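Local coordinates for putative uncharacterized protein (Ustilago maydis, PDB 4GNX) that is probably the large subunit of the trimeric replication protein A and binds single-stranded DNA through a series of OB folds, at residues 98-101 with 102-105; 272-275 with 276-279; 382-385 with 386-389. All coordinates share one frame; numbering follows the deposited sequence.

In the fold
The three contacts are local turns and helix starts that follow one another along an extended chain. Contact 1 links strands 95-99 and 104-107 in the first OB fold of the chain. Contact 2 opens helix 275-280, ahead of strand 290-310, and contact 3 opens helix 385-395, which follows helix 374-381; both pack on strands of the same five-stranded antiparallel sheet. Contacts 1 and 3 have centres about 74 Å apart, on opposite sides of the chain's centre, whereas contact 2 lies between, about 41 Å from the first and 35 Å from the third. This spread fits a protein whose separate OB folds are strung along single-stranded DNA.

Contact 1: residues 98-101 with 102-105; sequences TFEN and STEI
Glu100 and Thr103 close a type I beta turn that carries the chain from strand 95-99 to strand 104-107 in the first OB fold of the chain. The turn's own bond runs from Thr103 N to Glu100 O at 3.1 Å. It is not aimed at a carbonyl lone pair: the donor stands above the carbonyl plane, 57° out of it. A weak second link comes from the side chain, for Glu100 N points to Thr103 OG1 at 3.1 Å with a strongly bent N-H···O angle of 133°. Thr103 OG1 sits beside its own backbone N, opposite the carbonyl carbon (chi1 -69°), and this rotation brings the hydroxyl back over the first residue of the turn. The other branch, CG2, leads away from the turn and meets CD1 of the Phe99 ring at 3.9 Å, obliquely to the ring; Thr103 thus turns its hydroxyl to the turn and its methyl to the buried ring. Over one face of that ring lies the end of Ile105, with CD1 at 4.4 Å from Phe99 CZ. The aliphatic part of Glu100 crosses Thr103 at about a right angle, CG lying 3.6 Å from Thr103 OG1, and beyond CG the extended chain passes Ser102, whose OG stands 3.8 Å from Glu100 CD.

Farther out, the hydroxyl of Thr103 also bonds to Lys78 O, while Arg63 binds Thr103 O and, weakly, Glu100 O. Phe99 and Ile105 both continue into an apolar layer with Leu68 and Ile76, which joins the two strand ends to strand 73-77 and the loop before it. The carboxylate of Glu100 is held by a salt bridge, Arg80 NE meeting its OE1.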
# COMPACT_ATOMS: atom_id res chain seq x y z
N THR C 98 2.37 18.67 -23.26
CA THR C 98 0.98 18.79 -23.72
C THR C 98 0.96 19.40 -25.11
O THR C 98 1.55 20.45 -25.36
CB THR C 98 0.11 19.65 -22.78
OG1 THR C 98 0.49 19.44 -21.42
CG2 THR C 98 -1.35 19.28 -22.92
N PHE C 99 0.27 18.73 -26.03
CA PHE C 99 0.13 19.22 -27.37
C PHE C 99 -0.84 20.40 -27.40
O PHE C 99 -2.00 20.29 -26.98
CB PHE C 99 -0.37 18.12 -28.30
CG PHE C 99 0.53 16.93 -28.37
CD1 PHE C 99 1.92 17.07 -28.32
CD2 PHE C 99 -0.01 15.66 -28.54
CE1 PHE C 99 2.75 15.96 -28.41
CE2 PHE C 99 0.81 14.55 -28.62
CZ PHE C 99 2.20 14.70 -28.56
N GLU C 100 -0.34 21.52 -27.89
CA GLU C 100 -1.15 22.69 -28.19
C GLU C 100 -1.45 22.72 -29.70
O GLU C 100 -0.95 21.88 -30.46
CB GLU C 100 -0.45 23.97 -27.71
CG GLU C 100 1.03 24.06 -28.09
CD GLU C 100 1.76 25.25 -27.48
OE1 GLU C 100 1.10 26.25 -27.10
OE2 GLU C 100 3.01 25.20 -27.39
N ASN C 101 -2.27 23.67 -30.14
CA ASN C 101 -2.61 23.77 -31.55
C ASN C 101 -1.45 24.13 -32.48
O ASN C 101 -1.44 23.72 -33.63
CB ASN C 101 -3.81 24.69 -31.76
CG ASN C 101 -5.12 23.98 -31.53
OD1 ASN C 101 -6.16 24.61 -31.37
ND2 ASN C 101 -5.08 22.64 -31.50
N SER C 102 -0.46 24.84 -31.96
CA SER C 102 0.75 25.16 -32.73
C SER C 102 1.69 23.96 -32.94
O SER C 102 2.73 24.09 -33.59
CB SER C 102 1.51 26.29 -32.03
OG SER C 102 2.48 25.77 -31.13
N THR C 103 1.34 22.81 -32.38
CA THR C 103 2.26 21.67 -32.33
C THR C 103 2.52 21.04 -33.70
O THR C 103 1.59 20.72 -34.44
CB THR C 103 1.81 20.62 -31.28
OG1 THR C 103 1.97 21.17 -29.97
CG2 THR C 103 2.65 19.35 -31.35
N GLU C 104 3.80 20.90 -34.02
CA GLU C 104 4.27 20.30 -35.26
C GLU C 104 4.74 18.87 -35.02
O GLU C 104 5.64 18.64 -34.20
CB GLU C 104 5.45 21.11 -35.82
CG GLU C 104 5.09 22.42 -36.51
CD GLU C 104 5.08 22.32 -38.04
OE1 GLU C 104 4.98 21.19 -38.59
OE2 GLU C 104 5.18 23.38 -38.70
N ILE C 105 4.12 17.93 -35.73
CA ILE C 105 4.57 16.54 -35.77
C ILE C 105 4.76 16.10 -37.23
O ILE C 105 3.85 16.21 -38.06
CB ILE C 105 3.58 15.59 -35.07
CG1 ILE C 105 3.42 15.99 -33.60
CG2 ILE C 105 4.05 14.15 -35.19
CD1 ILE C 105 2.30 15.27 -32.88

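Contact 2: residues 272-275 with 276-279; sequences RRTI and VQVK
Thr274 and Gln277 form a capping box at the start of helix 275-280, with Thr274 as the N-cap. Val276 comes first: its CG1 branch lies alongside the Thr274 side chain, both pointing the same way, while its backbone N bonds to Thr354 OG1 in the loop between strands 341-352 and 355-362.

Gln277 supplies the side-chain half of the box. Its OE1 accepts from Thr274 N at 2.8 Å, a fairly straight bond (155°) that lies in the plane of the amide carbonyl and uses one of its lone pairs. The return bond, from Gln277 N to Thr274 OG1 at 3.4 Å, is weak. The extended chain beyond Gln277 CG (chi2 175°) carries the amide back past the N-cap residue. There it crosses Arg273 at about a right angle: the guanidinium and amide planes are 87° apart, OE1 sits at the guanidinium edge, and CD of Arg273 rests 3.7 Å from Gln277 CB. The arginine NE has a long, weak ion pair with Glu281.

Val278 N takes up the N-cap carbonyl, bonding to Thr274 O at 2.9 Å nearly along the C=O axis. Its CG2 branch, set beside the backbone N and opposite the carbonyl carbon, meets Arg273 CB at 3.8 Å. Val278 is buried, packing with Ile275 against Met357 of strand 355-362; between them they also reach Phe292 and Val294 of strand 290-310.

Lys279 repeats the helical pattern, its N bonding to Ile275 O at 3.2 Å and almost straight. The two side chains run together in the same direction, and the aliphatic part of the lysine brings CE to 3.8 Å from Ile275 CG2.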
# COMPACT_ATOMS: atom_id res chain seq x y z
N ARG C 272 -6.38 -5.58 -2.85
CA ARG C 272 -6.40 -4.74 -1.65
C ARG C 272 -7.46 -3.65 -1.77
O ARG C 272 -7.63 -3.06 -2.84
CB ARG C 272 -5.03 -4.14 -1.30
CG ARG C 272 -4.74 -4.23 0.20
CD ARG C 272 -4.13 -2.97 0.83
NE ARG C 272 -2.68 -2.78 0.65
CZ ARG C 272 -1.79 -3.71 0.30
NH1 ARG C 272 -2.13 -4.97 0.07
NH2 ARG C 272 -0.51 -3.38 0.16
N ARG C 273 -8.17 -3.39 -0.69
CA ARG C 273 -9.25 -2.42 -0.67
C ARG C 273 -9.22 -1.62 0.63
O ARG C 273 -8.61 -2.03 1.59
CB ARG C 273 -10.61 -3.14 -0.81
CG ARG C 273 -10.87 -3.75 -2.17
CD ARG C 273 -11.61 -2.76 -3.06
NE ARG C 273 -11.50 -3.07 -4.49
CZ ARG C 273 -10.83 -2.32 -5.37
NH1 ARG C 273 -10.20 -1.22 -4.96
NH2 ARG C 273 -10.80 -2.66 -6.66
N THR C 274 -9.86 -0.47 0.65
CA THR C 274 -10.10 0.20 1.91
C THR C 274 -11.55 -0.11 2.34
O THR C 274 -12.38 -0.50 1.51
CB THR C 274 -9.86 1.72 1.84
OG1 THR C 274 -10.92 2.34 1.08
CG2 THR C 274 -8.52 2.00 1.18
N ILE C 275 -11.84 0.07 3.62
CA ILE C 275 -13.16 -0.20 4.15
C ILE C 275 -14.26 0.59 3.39
O ILE C 275 -15.37 0.07 3.15
CB ILE C 275 -13.19 0.10 5.66
CG1 ILE C 275 -12.28 -0.89 6.40
CG2 ILE C 275 -14.62 0.09 6.19
CD1 ILE C 275 -11.92 -0.46 7.81
N VAL C 276 -13.94 1.82 3.00
CA VAL C 276 -14.93 2.58 2.27
C VAL C 276 -15.17 1.92 0.91
O VAL C 276 -16.32 1.83 0.47
CB VAL C 276 -14.57 4.06 2.14
CG1 VAL C 276 -13.36 4.28 1.25
CG2 VAL C 276 -15.77 4.83 1.61
N GLN C 277 -14.10 1.44 0.27
CA GLN C 277 -14.22 0.79 -1.03
C GLN C 277 -15.08 -0.46 -0.93
O GLN C 277 -16.00 -0.65 -1.72
CB GLN C 277 -12.87 0.45 -1.63
CG GLN C 277 -12.11 1.67 -2.09
CD GLN C 277 -10.72 1.35 -2.55
OE1 GLN C 277 -9.99 0.60 -1.91
NE2 GLN C 277 -10.34 1.92 -3.68
N VAL C 278 -14.80 -1.29 0.08
CA VAL C 278 -15.54 -2.52 0.29
C VAL C 278 -17.04 -2.26 0.36
O VAL C 278 -17.80 -2.92 -0.36
CB VAL C 278 -15.08 -3.27 1.54
CG1 VAL C 278 -15.93 -4.53 1.77
CG2 VAL C 278 -13.61 -3.64 1.42
N LYS C 279 -17.45 -1.29 1.18
CA LYS C 279 -18.87 -0.91 1.29
C LYS C 279 -19.44 -0.21 0.05
O LYS C 279 -20.53 -0.54 -0.39
CB LYS C 279 -19.10 -0.06 2.53
CG LYS C 279 -18.83 -0.77 3.84
CD LYS C 279 -18.24 0.21 4.84
CE LYS C 279 -18.38 -0.25 6.27
NZ LYS C 279 -19.79 -0.24 6.71

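Contact 3: residues 382-385 with 386-389; sequences EESE and SEFS
Ser384 and Ser386 meet at a helix N-cap, a local surface contact where the short loop after helix 374-381 enters helix 385-395 in the C-terminal OB-fold region. Ser384 is the N-cap residue. Its hydroxyl stands between the backbone N and the carbonyl carbon (chi1 77°), which turns OG toward the first turn of the helix. There it forms a hydrogen bond with Ser386 OG at 2.7 Å, and either hydroxyl could be the donor. Glu387 passes close to the same oxygen with its aliphatic part, CG lying 3.4 Å from Ser384 OG.

Two main-chain bonds begin the helical ladder. Phe388 N reaches Ser384 O at 3.2 Å, the donor tilted 20° from the carbonyl plane, and Ser389 N reaches Glu385 O at 2.7 Å. Glu385 O also lies at the edge of the Phe388 ring, in its plane, 3.8 Å from CD2. With CG opposite its backbone N (chi1 159°), Phe388 leaves the cap and packs against Leu377 and Arg381 of the preceding helix and Gln303 of strand 290-310.

Glu385 OE1 forms a salt bridge with Arg381, tying the new helix to the end of the old one. The first turn bears two acidic residues, Glu385 and Glu387, near the positive end of the helix dipole. That placement would probably favour their charged forms, although Glu383 OE1 lies only 5.3 Å from Glu387 OE1, a like charge that may partly offset the benefit.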
# COMPACT_ATOMS: atom_id res chain seq x y z
N GLU C 382 -11.76 -17.56 34.44
CA GLU C 382 -12.15 -18.24 35.68
C GLU C 382 -11.39 -17.76 36.92
O GLU C 382 -11.74 -18.14 38.05
CB GLU C 382 -11.99 -19.75 35.54
CG GLU C 382 -13.11 -20.40 34.75
CD GLU C 382 -12.90 -21.89 34.55
OE1 GLU C 382 -11.78 -22.30 34.21
OE2 GLU C 382 -13.88 -22.66 34.74
N GLU C 383 -10.35 -16.95 36.72
CA GLU C 383 -9.54 -16.45 37.83
C GLU C 383 -9.79 -14.98 38.13
O GLU C 383 -9.83 -14.60 39.31
CB GLU C 383 -8.07 -16.69 37.56
CG GLU C 383 -7.75 -18.16 37.46
CD GLU C 383 -6.39 -18.43 36.85
OE1 GLU C 383 -5.87 -17.54 36.15
OE2 GLU C 383 -5.86 -19.53 37.07
N SER C 384 -9.92 -14.16 37.09
CA SER C 384 -10.44 -12.80 37.25
C SER C 384 -10.84 -12.20 35.91
O SER C 384 -10.16 -12.38 34.90
CB SER C 384 -9.44 -11.90 37.99
OG SER C 384 -8.40 -11.48 37.14
N GLU C 385 -11.96 -11.48 35.93
CA GLU C 385 -12.49 -10.81 34.75
C GLU C 385 -11.49 -9.79 34.27
O GLU C 385 -11.36 -9.56 33.07
CB GLU C 385 -13.80 -10.09 35.07
CG GLU C 385 -14.84 -10.93 35.81
CD GLU C 385 -15.28 -12.18 35.05
OE1 GLU C 385 -15.35 -12.14 33.80
OE2 GLU C 385 -15.55 -13.21 35.71
N SER C 386 -10.82 -9.18 35.24
CA SER C 386 -9.80 -8.16 35.03
C SER C 386 -8.69 -8.64 34.10
O SER C 386 -8.37 -7.96 33.13
CB SER C 386 -9.20 -7.75 36.37
OG SER C 386 -9.04 -8.88 37.22
N GLU C 387 -8.11 -9.80 34.40
CA GLU C 387 -7.03 -10.32 33.56
C GLU C 387 -7.53 -10.82 32.22
O GLU C 387 -6.80 -10.82 31.22
CB GLU C 387 -6.26 -11.41 34.30
CG GLU C 387 -5.50 -10.85 35.48
CD GLU C 387 -4.10 -11.42 35.61
OE1 GLU C 387 -3.98 -12.57 36.11
OE2 GLU C 387 -3.13 -10.71 35.24
N PHE C 388 -8.80 -11.23 32.20
CA PHE C 388 -9.46 -11.65 30.98
C PHE C 388 -9.78 -10.45 30.06
O PHE C 388 -9.63 -10.55 28.84
CB PHE C 388 -10.71 -12.45 31.31
CG PHE C 388 -11.71 -12.49 30.21
CD1 PHE C 388 -11.60 -13.45 29.21
CD2 PHE C 388 -12.74 -11.57 30.15
CE1 PHE C 388 -12.53 -13.48 28.17
CE2 PHE C 388 -13.67 -11.59 29.12
CZ PHE C 388 -13.56 -12.55 28.12
N SER C 389 -10.23 -9.34 30.63
CA SER C 389 -10.47 -8.16 29.79
C SER C 389 -9.16 -7.45 29.39
O SER C 389 -9.10 -6.82 28.34
CB SER C 389 -11.48 -7.21 30.43
OG SER C 389 -10.89 -6.49 31.49